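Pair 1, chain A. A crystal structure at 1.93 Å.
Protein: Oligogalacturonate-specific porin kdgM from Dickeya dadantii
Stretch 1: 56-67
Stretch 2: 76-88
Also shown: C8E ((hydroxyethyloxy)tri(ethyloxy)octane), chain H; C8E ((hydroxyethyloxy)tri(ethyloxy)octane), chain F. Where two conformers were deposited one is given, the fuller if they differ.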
# COMPACT_ATOMS: atom_id res chain seq x y z
N VAL A 56 10.27 -15.74 14.99
CA VAL A 56 10.60 -15.15 13.70
C VAL A 56 9.63 -15.61 12.60
O VAL A 56 9.19 -16.76 12.60
CB VAL A 56 12.05 -15.52 13.29
CG1 VAL A 56 12.31 -15.22 11.82
CG2 VAL A 56 13.04 -14.78 14.16
N SER A 57 9.28 -14.72 11.68
CA SER A 57 8.53 -15.12 10.50
C SER A 57 9.04 -14.42 9.26
O SER A 57 9.80 -13.45 9.32
CB SER A 57 7.03 -14.89 10.69
OG SER A 57 6.67 -13.53 10.50
N ASN A 58 8.64 -14.94 8.11
CA ASN A 58 9.05 -14.36 6.86
C ASN A 58 8.00 -14.66 5.82
O ASN A 58 7.16 -15.55 6.01
CB ASN A 58 10.41 -14.91 6.41
CG ASN A 58 10.32 -16.32 5.88
OD1 ASN A 58 9.82 -16.55 4.78
ND2 ASN A 58 10.78 -17.28 6.67
N GLY A 59 8.09 -13.94 4.73
CA GLY A 59 7.09 -14.07 3.67
C GLY A 59 7.48 -13.33 2.41
O GLY A 59 8.41 -12.53 2.42
N THR A 60 6.76 -13.61 1.32
CA THR A 60 6.97 -12.89 0.09
C THR A 60 5.64 -12.69 -0.60
O THR A 60 4.81 -13.61 -0.59
CB THR A 60 7.90 -13.62 -0.88
OG1 THR A 60 8.05 -14.97 -0.45
CG2 THR A 60 9.28 -12.98 -0.92
N GLU A 61 5.47 -11.53 -1.22
CA GLU A 61 4.25 -11.26 -1.99
C GLU A 61 4.57 -10.76 -3.38
O GLU A 61 5.48 -9.98 -3.58
CB GLU A 61 3.33 -10.30 -1.25
CG GLU A 61 1.98 -10.05 -1.94
CD GLU A 61 1.07 -9.16 -1.12
OE1 GLU A 61 1.53 -8.12 -0.64
OE2 GLU A 61 -0.13 -9.51 -0.94
N VAL A 62 3.81 -11.24 -4.37
CA VAL A 62 3.92 -10.72 -5.72
C VAL A 62 2.55 -10.22 -6.14
O VAL A 62 1.53 -10.81 -5.79
CB VAL A 62 4.45 -11.77 -6.73
CG1 VAL A 62 3.53 -12.99 -6.76
CG2 VAL A 62 4.58 -11.14 -8.11
N VAL A 63 2.55 -9.12 -6.89
CA VAL A 63 1.31 -8.47 -7.34
C VAL A 63 1.51 -8.16 -8.81
O VAL A 63 2.53 -7.60 -9.20
CB VAL A 63 1.02 -7.13 -6.59
CG1 VAL A 63 -0.34 -6.50 -7.00
CG2 VAL A 63 1.09 -7.31 -5.08
N ALA A 64 0.52 -8.50 -9.61
CA ALA A 64 0.39 -8.02 -10.99
C ALA A 64 -0.92 -7.24 -11.13
O ALA A 64 -1.91 -7.60 -10.52
CB ALA A 64 0.43 -9.19 -11.97
N SER A 65 -0.90 -6.15 -11.88
CA SER A 65 -2.08 -5.31 -12.08
C SER A 65 -2.02 -4.55 -13.39
O SER A 65 -0.97 -4.41 -14.01
CB SER A 65 -2.27 -4.29 -10.94
OG SER A 65 -1.08 -3.52 -10.75
N TYR A 66 -3.19 -4.04 -13.79
CA TYR A 66 -3.30 -3.08 -14.90
C TYR A 66 -4.03 -1.84 -14.36
O TYR A 66 -5.08 -1.97 -13.74
CB TYR A 66 -4.10 -3.68 -16.07
CG TYR A 66 -3.30 -4.06 -17.31
CD1 TYR A 66 -3.07 -5.41 -17.65
CD2 TYR A 66 -2.76 -3.08 -18.14
CE1 TYR A 66 -2.34 -5.77 -18.77
CE2 TYR A 66 -1.99 -3.43 -19.26
CZ TYR A 66 -1.80 -4.78 -19.58
OH TYR A 66 -1.07 -5.14 -20.69
N VAL A 67 -3.52 -0.64 -14.62
CA VAL A 67 -4.32 0.55 -14.37
C VAL A 67 -4.91 0.98 -15.70
O VAL A 67 -4.19 1.26 -16.65
CB VAL A 67 -3.53 1.73 -13.78
CG1 VAL A 67 -4.48 2.91 -13.60
CG2 VAL A 67 -2.90 1.38 -12.42
N ILE A 76 -9.51 2.69 -13.10
CA ILE A 76 -9.80 1.46 -12.39
C ILE A 76 -8.63 0.50 -12.58
O ILE A 76 -8.06 0.42 -13.68
CB ILE A 76 -11.10 0.80 -12.87
CG1 ILE A 76 -11.05 0.57 -14.38
CG2 ILE A 76 -12.28 1.68 -12.49
CD1 ILE A 76 -12.22 -0.23 -14.88
N GLU A 77 -8.27 -0.20 -11.48
CA GLU A 77 -7.10 -1.09 -11.40
C GLU A 77 -7.47 -2.46 -10.83
O GLU A 77 -7.59 -2.60 -9.63
CB GLU A 77 -6.01 -0.45 -10.51
CG GLU A 77 -4.77 -1.34 -10.30
CD GLU A 77 -3.80 -0.76 -9.27
OE1 GLU A 77 -2.79 -1.41 -8.97
OE2 GLU A 77 -4.03 0.34 -8.74
N PRO A 78 -7.67 -3.47 -11.70
CA PRO A 78 -7.84 -4.83 -11.19
C PRO A 78 -6.47 -5.39 -10.89
O PRO A 78 -5.51 -5.02 -11.56
CB PRO A 78 -8.50 -5.57 -12.35
CG PRO A 78 -8.16 -4.79 -13.56
CD PRO A 78 -8.04 -3.37 -13.12
N GLY A 79 -6.36 -6.23 -9.88
CA GLY A 79 -5.05 -6.71 -9.49
C GLY A 79 -5.17 -8.10 -8.96
O GLY A 79 -6.23 -8.50 -8.53
N PHE A 80 -4.05 -8.79 -9.00
CA PHE A 80 -3.89 -10.18 -8.61
C PHE A 80 -2.70 -10.22 -7.67
O PHE A 80 -1.65 -9.71 -8.02
CB PHE A 80 -3.56 -11.00 -9.86
CG PHE A 80 -3.26 -12.43 -9.58
CD1 PHE A 80 -4.28 -13.36 -9.46
CD2 PHE A 80 -1.96 -12.87 -9.41
CE1 PHE A 80 -3.99 -14.68 -9.20
CE2 PHE A 80 -1.67 -14.20 -9.14
CZ PHE A 80 -2.70 -15.09 -9.02
N SER A 81 -2.84 -10.87 -6.52
CA SER A 81 -1.69 -11.04 -5.61
C SER A 81 -1.73 -12.38 -4.88
O SER A 81 -2.79 -12.93 -4.60
CB SER A 81 -1.57 -9.91 -4.61
OG SER A 81 -2.73 -9.72 -3.83
N LEU A 82 -0.55 -12.92 -4.65
CA LEU A 82 -0.40 -14.17 -3.91
C LEU A 82 0.67 -13.87 -2.90
O LEU A 82 1.68 -13.31 -3.26
CB LEU A 82 0.12 -15.27 -4.81
CG LEU A 82 -0.81 -15.77 -5.90
CD1 LEU A 82 -0.04 -16.88 -6.65
CD2 LEU A 82 -2.10 -16.29 -5.27
N GLU A 83 0.43 -14.23 -1.64
CA GLU A 83 1.50 -14.19 -0.66
C GLU A 83 1.79 -15.57 -0.10
O GLU A 83 0.88 -16.36 0.08
CB GLU A 83 1.17 -13.22 0.47
CG GLU A 83 2.11 -13.41 1.68
CD GLU A 83 2.26 -12.18 2.55
OE1 GLU A 83 1.55 -11.19 2.34
OE2 GLU A 83 3.14 -12.21 3.43
N SER A 84 3.08 -15.84 0.17
CA SER A 84 3.57 -17.12 0.71
C SER A 84 4.43 -16.84 1.94
O SER A 84 5.43 -16.12 1.83
CB SER A 84 4.46 -17.81 -0.32
OG SER A 84 3.73 -18.36 -1.39
N GLY A 85 4.07 -17.41 3.09
CA GLY A 85 4.80 -17.13 4.32
C GLY A 85 4.82 -18.24 5.34
O GLY A 85 4.35 -19.35 5.09
N SER A 86 5.41 -17.90 6.49
CA SER A 86 5.32 -18.70 7.71
C SER A 86 3.87 -18.71 8.21
O SER A 86 3.35 -19.77 8.56
CB SER A 86 6.23 -18.10 8.81
OG SER A 86 7.55 -17.89 8.34
N SER A 87 3.22 -17.55 8.22
CA SER A 87 1.89 -17.38 8.86
C SER A 87 0.76 -16.84 7.97
O SER A 87 -0.39 -17.24 8.13
CB SER A 87 2.04 -16.49 10.09
OG SER A 87 2.63 -15.25 9.74
N ASN A 88 1.08 -15.90 7.06
CA ASN A 88 0.10 -15.38 6.12
C ASN A 88 0.29 -16.05 4.77
O ASN A 88 1.41 -16.12 4.24
CB ASN A 88 0.24 -13.86 5.97
CG ASN A 88 -0.17 -13.11 7.24
OD1 ASN A 88 -0.31 -13.70 8.31
ND2 ASN A 88 -0.35 -11.80 7.11
C1 C8E H . -11.75 -8.24 -6.07
C2 C8E H . -12.37 -9.15 -7.11
C3 C8E H . -12.60 -8.35 -8.38
C4 C8E H . -11.30 -7.83 -8.96
C5 C8E H . -10.93 -8.51 -10.26
C6 C8E H . -10.23 -9.83 -9.97
C7 C8E H . -8.73 -9.74 -10.19
C8 C8E H . -8.09 -11.12 -10.20
O9 C8E H . -8.03 -11.63 -11.54
C10 C8E H . -7.48 -12.95 -11.62
C11 C8E H . -6.64 -13.07 -12.89
O12 C8E H . -5.25 -12.96 -12.62
C13 C8E H . -4.44 -12.54 -13.73
C14 C8E H . -4.35 -11.02 -13.78
O15 C8E H . -3.00 -10.54 -13.90
C16 C8E H . -2.82 -9.43 -14.79
C17 C8E H . -3.18 -8.09 -14.17
O18 C8E H . -4.54 -7.76 -14.47
C19 C8E H . -5.43 -7.84 -13.35
C20 C8E H . -6.67 -8.64 -13.71
O21 C8E H . -6.95 -9.61 -12.70
C1 C8E F . 0.80 -12.06 -14.11
C2 C8E F . 0.29 -13.10 -13.13
C3 C8E F . 0.97 -13.09 -11.75
C4 C8E F . 2.46 -12.80 -11.78
C5 C8E F . 3.25 -13.61 -10.76
C6 C8E F . 4.74 -13.53 -11.08
C7 C8E F . 5.62 -14.36 -10.13
C8 C8E F . 5.97 -15.74 -10.68
O9 C8E F . 7.12 -16.29 -10.03
C10 C8E F . 7.02 -17.66 -9.61
C11 C8E F . 8.42 -18.23 -9.41
O12 C8E F . 8.70 -18.44 -8.02
C13 C8E F . 9.95 -17.89 -7.58
C14 C8E F . 10.38 -18.45 -6.22
O15 C8E F . 9.23 -18.84 -5.43
C16 C8E F . 9.16 -18.26 -4.13
C17 C8E F . 7.70 -18.16 -3.67
O18 C8E F . 7.07 -17.06 -4.33
C19 C8E F . 6.39 -16.12 -3.49
C20 C8E F . 4.95 -15.91 -3.95
O21 C8E F . 4.52 -16.97 -4.80
O HOH W 1 -1.71 -11.50 -1.37

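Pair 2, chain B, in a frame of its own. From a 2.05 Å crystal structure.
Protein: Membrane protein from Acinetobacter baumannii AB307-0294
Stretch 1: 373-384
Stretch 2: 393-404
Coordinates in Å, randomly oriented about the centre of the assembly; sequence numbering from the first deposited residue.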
# COMPACT_ATOMS: atom_id res chain seq x y z
N GLN B 373 0.02 -16.93 -17.65
CA GLN B 373 1.30 -16.29 -17.33
C GLN B 373 1.20 -14.80 -17.54
O GLN B 373 0.40 -14.34 -18.30
CB GLN B 373 2.39 -16.79 -18.36
CG GLN B 373 2.55 -18.27 -18.30
CD GLN B 373 3.19 -18.83 -19.51
OE1 GLN B 373 4.26 -19.36 -19.44
NE2 GLN B 373 2.50 -18.73 -20.65
N GLU B 374 2.14 -14.10 -16.93
CA GLU B 374 2.26 -12.68 -17.12
C GLU B 374 3.72 -12.28 -16.90
O GLU B 374 4.48 -13.00 -16.23
CB GLU B 374 1.40 -11.94 -16.09
CG GLU B 374 1.77 -12.18 -14.64
CD GLU B 374 0.82 -11.45 -13.62
OE1 GLU B 374 0.64 -11.91 -12.47
OE2 GLU B 374 0.24 -10.36 -13.95
N ARG B 375 4.09 -11.16 -17.51
CA ARG B 375 5.34 -10.56 -17.19
C ARG B 375 5.32 -9.05 -17.25
O ARG B 375 4.61 -8.47 -18.06
CB ARG B 375 6.41 -11.05 -18.21
CG ARG B 375 6.27 -10.46 -19.56
CD ARG B 375 7.34 -11.06 -20.48
NE ARG B 375 7.21 -10.41 -21.74
CZ ARG B 375 6.51 -10.86 -22.77
NH1 ARG B 375 5.91 -12.06 -22.72
NH2 ARG B 375 6.43 -10.09 -23.86
N GLU B 376 6.26 -8.49 -16.51
CA GLU B 376 6.37 -7.09 -16.36
C GLU B 376 7.81 -6.64 -16.34
O GLU B 376 8.61 -7.16 -15.55
CB GLU B 376 5.69 -6.62 -15.03
CG GLU B 376 5.47 -5.12 -15.01
CD GLU B 376 4.65 -4.61 -13.81
OE1 GLU B 376 4.78 -3.38 -13.53
OE2 GLU B 376 3.87 -5.38 -13.14
N PHE B 377 8.11 -5.71 -17.20
CA PHE B 377 9.37 -4.93 -17.23
C PHE B 377 9.14 -3.48 -16.67
O PHE B 377 8.32 -2.69 -17.21
CB PHE B 377 9.98 -4.84 -18.65
CG PHE B 377 11.37 -4.18 -18.68
CD1 PHE B 377 12.37 -4.51 -17.73
CD2 PHE B 377 11.72 -3.20 -19.69
CE1 PHE B 377 13.64 -3.89 -17.78
CE2 PHE B 377 13.00 -2.62 -19.74
CZ PHE B 377 13.95 -2.95 -18.81
N PHE B 378 9.80 -3.19 -15.57
CA PHE B 378 9.56 -1.93 -14.82
C PHE B 378 10.83 -1.06 -14.82
O PHE B 378 11.98 -1.61 -14.62
CB PHE B 378 9.21 -2.37 -13.38
CG PHE B 378 9.16 -1.19 -12.39
CD1 PHE B 378 7.99 -0.42 -12.30
CD2 PHE B 378 10.23 -0.87 -11.58
CE1 PHE B 378 7.93 0.65 -11.38
CE2 PHE B 378 10.20 0.25 -10.73
CZ PHE B 378 9.04 0.97 -10.59
N ASN B 379 10.68 0.26 -15.01
CA ASN B 379 11.76 1.18 -14.78
C ASN B 379 11.24 2.38 -14.01
O ASN B 379 10.12 2.86 -14.28
CB ASN B 379 12.39 1.65 -16.07
CG ASN B 379 13.23 0.57 -16.70
OD1 ASN B 379 14.40 0.46 -16.42
ND2 ASN B 379 12.59 -0.28 -17.54
N GLN B 380 12.02 2.81 -13.04
CA GLN B 380 11.74 4.04 -12.36
C GLN B 380 12.99 4.85 -12.20
O GLN B 380 14.00 4.35 -11.81
CB GLN B 380 11.07 3.80 -10.98
CG GLN B 380 10.85 5.11 -10.24
CD GLN B 380 9.96 4.90 -9.02
OE1 GLN B 380 8.76 4.70 -9.12
NE2 GLN B 380 10.56 4.92 -7.87
N VAL B 381 12.92 6.10 -12.57
CA VAL B 381 13.90 7.06 -12.20
C VAL B 381 13.28 8.04 -11.21
O VAL B 381 12.13 8.55 -11.39
CB VAL B 381 14.39 7.84 -13.40
CG1 VAL B 381 15.30 9.00 -12.97
CG2 VAL B 381 15.13 6.93 -14.36
N LYS B 382 14.05 8.34 -10.20
CA LYS B 382 13.62 9.24 -9.16
C LYS B 382 14.71 10.24 -8.84
O LYS B 382 15.91 9.85 -8.75
CB LYS B 382 13.26 8.44 -7.89
CG LYS B 382 12.76 9.40 -6.80
CD LYS B 382 12.01 8.75 -5.64
CE LYS B 382 11.31 9.89 -4.92
NZ LYS B 382 10.49 9.37 -3.83
N TYR B 383 14.34 11.52 -8.70
CA TYR B 383 15.25 12.57 -8.23
C TYR B 383 14.66 13.24 -6.97
O TYR B 383 13.49 13.71 -7.02
CB TYR B 383 15.42 13.64 -9.34
CG TYR B 383 16.27 14.71 -8.88
CD1 TYR B 383 17.61 14.45 -8.53
CD2 TYR B 383 15.78 15.98 -8.70
CE1 TYR B 383 18.42 15.44 -8.01
CE2 TYR B 383 16.61 16.98 -8.21
CZ TYR B 383 17.90 16.70 -7.85
OH TYR B 383 18.70 17.72 -7.38
N THR B 384 15.46 13.37 -5.91
CA THR B 384 15.08 14.08 -4.69
C THR B 384 16.02 15.21 -4.52
O THR B 384 17.23 15.00 -4.65
CB THR B 384 15.12 13.12 -3.48
OG1 THR B 384 14.24 12.09 -3.80
CG2 THR B 384 14.56 13.72 -2.20
N ALA B 393 11.81 17.87 -1.94
CA ALA B 393 10.96 17.70 -3.10
C ALA B 393 11.51 16.58 -4.00
O ALA B 393 12.73 16.34 -4.07
CB ALA B 393 10.85 19.02 -3.88
N SER B 394 10.61 15.84 -4.65
CA SER B 394 10.99 14.80 -5.55
C SER B 394 10.14 14.63 -6.77
O SER B 394 8.89 14.89 -6.72
CB SER B 394 10.98 13.44 -4.86
OG SER B 394 9.73 13.13 -4.30
N LEU B 395 10.78 14.02 -7.79
CA LEU B 395 10.12 13.69 -9.04
C LEU B 395 10.36 12.20 -9.34
O LEU B 395 11.49 11.74 -9.21
CB LEU B 395 10.56 14.68 -10.05
CG LEU B 395 10.11 14.34 -11.48
CD1 LEU B 395 8.59 14.53 -11.53
CD2 LEU B 395 10.80 15.21 -12.45
N ARG B 396 9.30 11.41 -9.61
CA ARG B 396 9.35 9.95 -9.83
C ARG B 396 8.73 9.81 -11.18
O ARG B 396 7.61 10.33 -11.39
CB ARG B 396 8.37 9.17 -8.96
CG ARG B 396 8.89 8.98 -7.62
CD ARG B 396 8.14 7.96 -6.78
NE ARG B 396 6.68 8.06 -6.73
CZ ARG B 396 5.91 8.93 -6.06
NH1 ARG B 396 6.39 10.00 -5.45
NH2 ARG B 396 4.60 8.77 -6.07
N ILE B 397 9.43 9.16 -12.10
CA ILE B 397 8.94 8.86 -13.42
C ILE B 397 9.08 7.34 -13.53
O ILE B 397 10.15 6.81 -13.33
CB ILE B 397 9.74 9.46 -14.58
CG1 ILE B 397 9.62 10.95 -14.65
CG2 ILE B 397 9.21 8.92 -15.90
CD1 ILE B 397 10.21 11.64 -13.45
N ARG B 398 8.02 6.65 -13.84
CA ARG B 398 8.06 5.23 -13.87
C ARG B 398 7.23 4.68 -15.02
O ARG B 398 6.22 5.27 -15.44
CB ARG B 398 7.68 4.62 -12.53
CG ARG B 398 6.28 4.67 -12.11
CD ARG B 398 5.98 3.97 -10.77
NE ARG B 398 5.23 2.73 -10.97
CZ ARG B 398 4.81 1.95 -9.96
NH1 ARG B 398 5.05 2.28 -8.70
NH2 ARG B 398 4.26 0.79 -10.22
N ASN B 399 7.73 3.59 -15.57
CA ASN B 399 7.06 2.90 -16.68
C ASN B 399 7.07 1.37 -16.50
O ASN B 399 8.08 0.78 -16.01
CB ASN B 399 7.77 3.25 -17.96
CG ASN B 399 7.26 2.43 -19.16
OD1 ASN B 399 7.91 1.48 -19.65
ND2 ASN B 399 6.10 2.79 -19.63
N SER B 400 5.93 0.76 -16.85
CA SER B 400 5.74 -0.68 -16.90
C SER B 400 5.30 -1.12 -18.26
O SER B 400 4.29 -0.60 -18.83
CB SER B 400 4.73 -1.13 -15.88
OG SER B 400 5.35 -1.05 -14.66
N TYR B 401 6.05 -2.06 -18.80
CA TYR B 401 5.62 -2.73 -20.03
C TYR B 401 5.12 -4.15 -19.57
O TYR B 401 5.91 -4.93 -19.00
CB TYR B 401 6.75 -2.69 -21.13
CG TYR B 401 6.55 -3.63 -22.36
CD1 TYR B 401 7.05 -4.93 -22.30
CD2 TYR B 401 5.98 -3.22 -23.57
CE1 TYR B 401 6.91 -5.84 -23.33
CE2 TYR B 401 5.87 -4.14 -24.65
CZ TYR B 401 6.32 -5.48 -24.48
OH TYR B 401 6.30 -6.51 -25.45
N TYR B 402 3.80 -4.39 -19.70
CA TYR B 402 3.19 -5.52 -19.11
C TYR B 402 2.49 -6.36 -20.15
O TYR B 402 1.77 -5.81 -21.00
CB TYR B 402 2.23 -5.09 -18.03
CG TYR B 402 1.37 -6.20 -17.48
CD1 TYR B 402 1.85 -7.01 -16.44
CD2 TYR B 402 0.11 -6.46 -18.00
CE1 TYR B 402 1.09 -8.03 -15.91
CE2 TYR B 402 -0.65 -7.54 -17.55
CZ TYR B 402 -0.16 -8.30 -16.46
OH TYR B 402 -0.86 -9.33 -15.95
N ARG B 403 2.73 -7.70 -20.11
CA ARG B 403 2.09 -8.58 -21.04
C ARG B 403 1.59 -9.84 -20.33
O ARG B 403 2.23 -10.31 -19.45
CB ARG B 403 3.06 -9.01 -22.18
CG ARG B 403 3.48 -7.91 -23.17
CD ARG B 403 2.35 -7.26 -23.94
NE ARG B 403 2.78 -6.10 -24.77
CZ ARG B 403 2.91 -4.84 -24.37
NH1 ARG B 403 2.67 -4.47 -23.12
NH2 ARG B 403 3.27 -3.89 -25.24
N ALA B 404 0.50 -10.45 -20.83
CA ALA B 404 -0.04 -11.60 -20.16
C ALA B 404 -0.61 -12.53 -21.19
O ALA B 404 -0.89 -12.10 -22.31
CB ALA B 404 -1.09 -11.15 -19.13
O HOH W 2 6.66 4.35 -7.57

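Both pairs are antiparallel two-stranded ladders within one chain. Their N, CA and C atoms superpose to 0.4 Å over 14 central residues. The strand axes approach to 4.6 Å in pair 1 and 4.7 Å in pair 2.

The backbone bonding matches over the three central pairs. In pair 1, T60(A), V62(A) and A64(A) face S84(A), L82(A) and F80(A) as hydrogen-bonded pairs. F377(B), N379(B) and V381(B) face Y401(B), N399(B) and I397(B) in the same way. At the central rung V62(A) N to L82(A) O is 3.2 Å, and N379(B) N to N399(B) O is 2.8 Å. Both ends differ. Y66(A) N to P78(A) O is a weak bond of 3.4 Å, and P78(A) has no amide hydrogen to return it. The matching Y383(B) and L395(B) bond both ways. At the other end N58(A) matches R375(B), and S86(A) matches R403(B). R375(B) N bonds to R403(B) O at 2.8 Å, but N58(A) N bonds to the side chain S86(A) OG at 3.2 Å. The return bond, S86(A) N to N58(A) O at 3.0 Å, is kept.

The face of E61(A), V63(A) and S81(A) corresponds to that of F378(B), Q380(B) and R398(B). G59(A) and G85(A) match E376(B) and Y402(B). G59(A) CA and G85(A) CA are 3.9 Å apart, with no side chains between them. In pair 2 E376(B) CA and Y402(B) CA are 4.5 Å apart, and E376(B) CB lies 4.1 Å from Y402(B) CD1, at the ring edge.

E61(A) matches F378(B), and E83(A) matches S400(B). The two glutamates pack through E61(A) CB and E83(A) CB, 4.0 Å apart, although E61(A) OE2 and E83(A) OE1 are like charges at 4.1 Å. In pair 2 a ring meets a small hydroxyl: S400(B) OG lies at the ring edge, 3.6 Å from F378(B) CD1. S400(B) OG donates to E376(B) OE1 at 2.7 Å.

V63(A) matches Q380(B), and S81(A) matches R398(B). V63(A) CG2 rests 3.7 Å from S81(A) CB. The longer pair 2 side chains also touch, with Q380(B) OE1 3.3 Å from R398(B) CD. A water joins each region. Water 1 donates to E61(A) OE2 and S81(A) OG; water 2 donates to Q380(B) OE1 and accepts from R398(B) NH1.

S65(A) and G79(A) match K382(B) and R396(B). S65(A) CB lies 4.0 Å from G79(A) CA. In pair 2 the aliphatic parts of two basic side chains pack, K382(B) CD to R396(B) CG at 3.7 Å, and the like charges K382(B) NZ and R396(B) NH1 come within 4.5 Å.

The pairs bury 849 and 1133 Å² respectively. The shared backbone accommodates glycine and short side chains at several positions where pair 2 has long ones; E83(A) against S400(B) runs the other way.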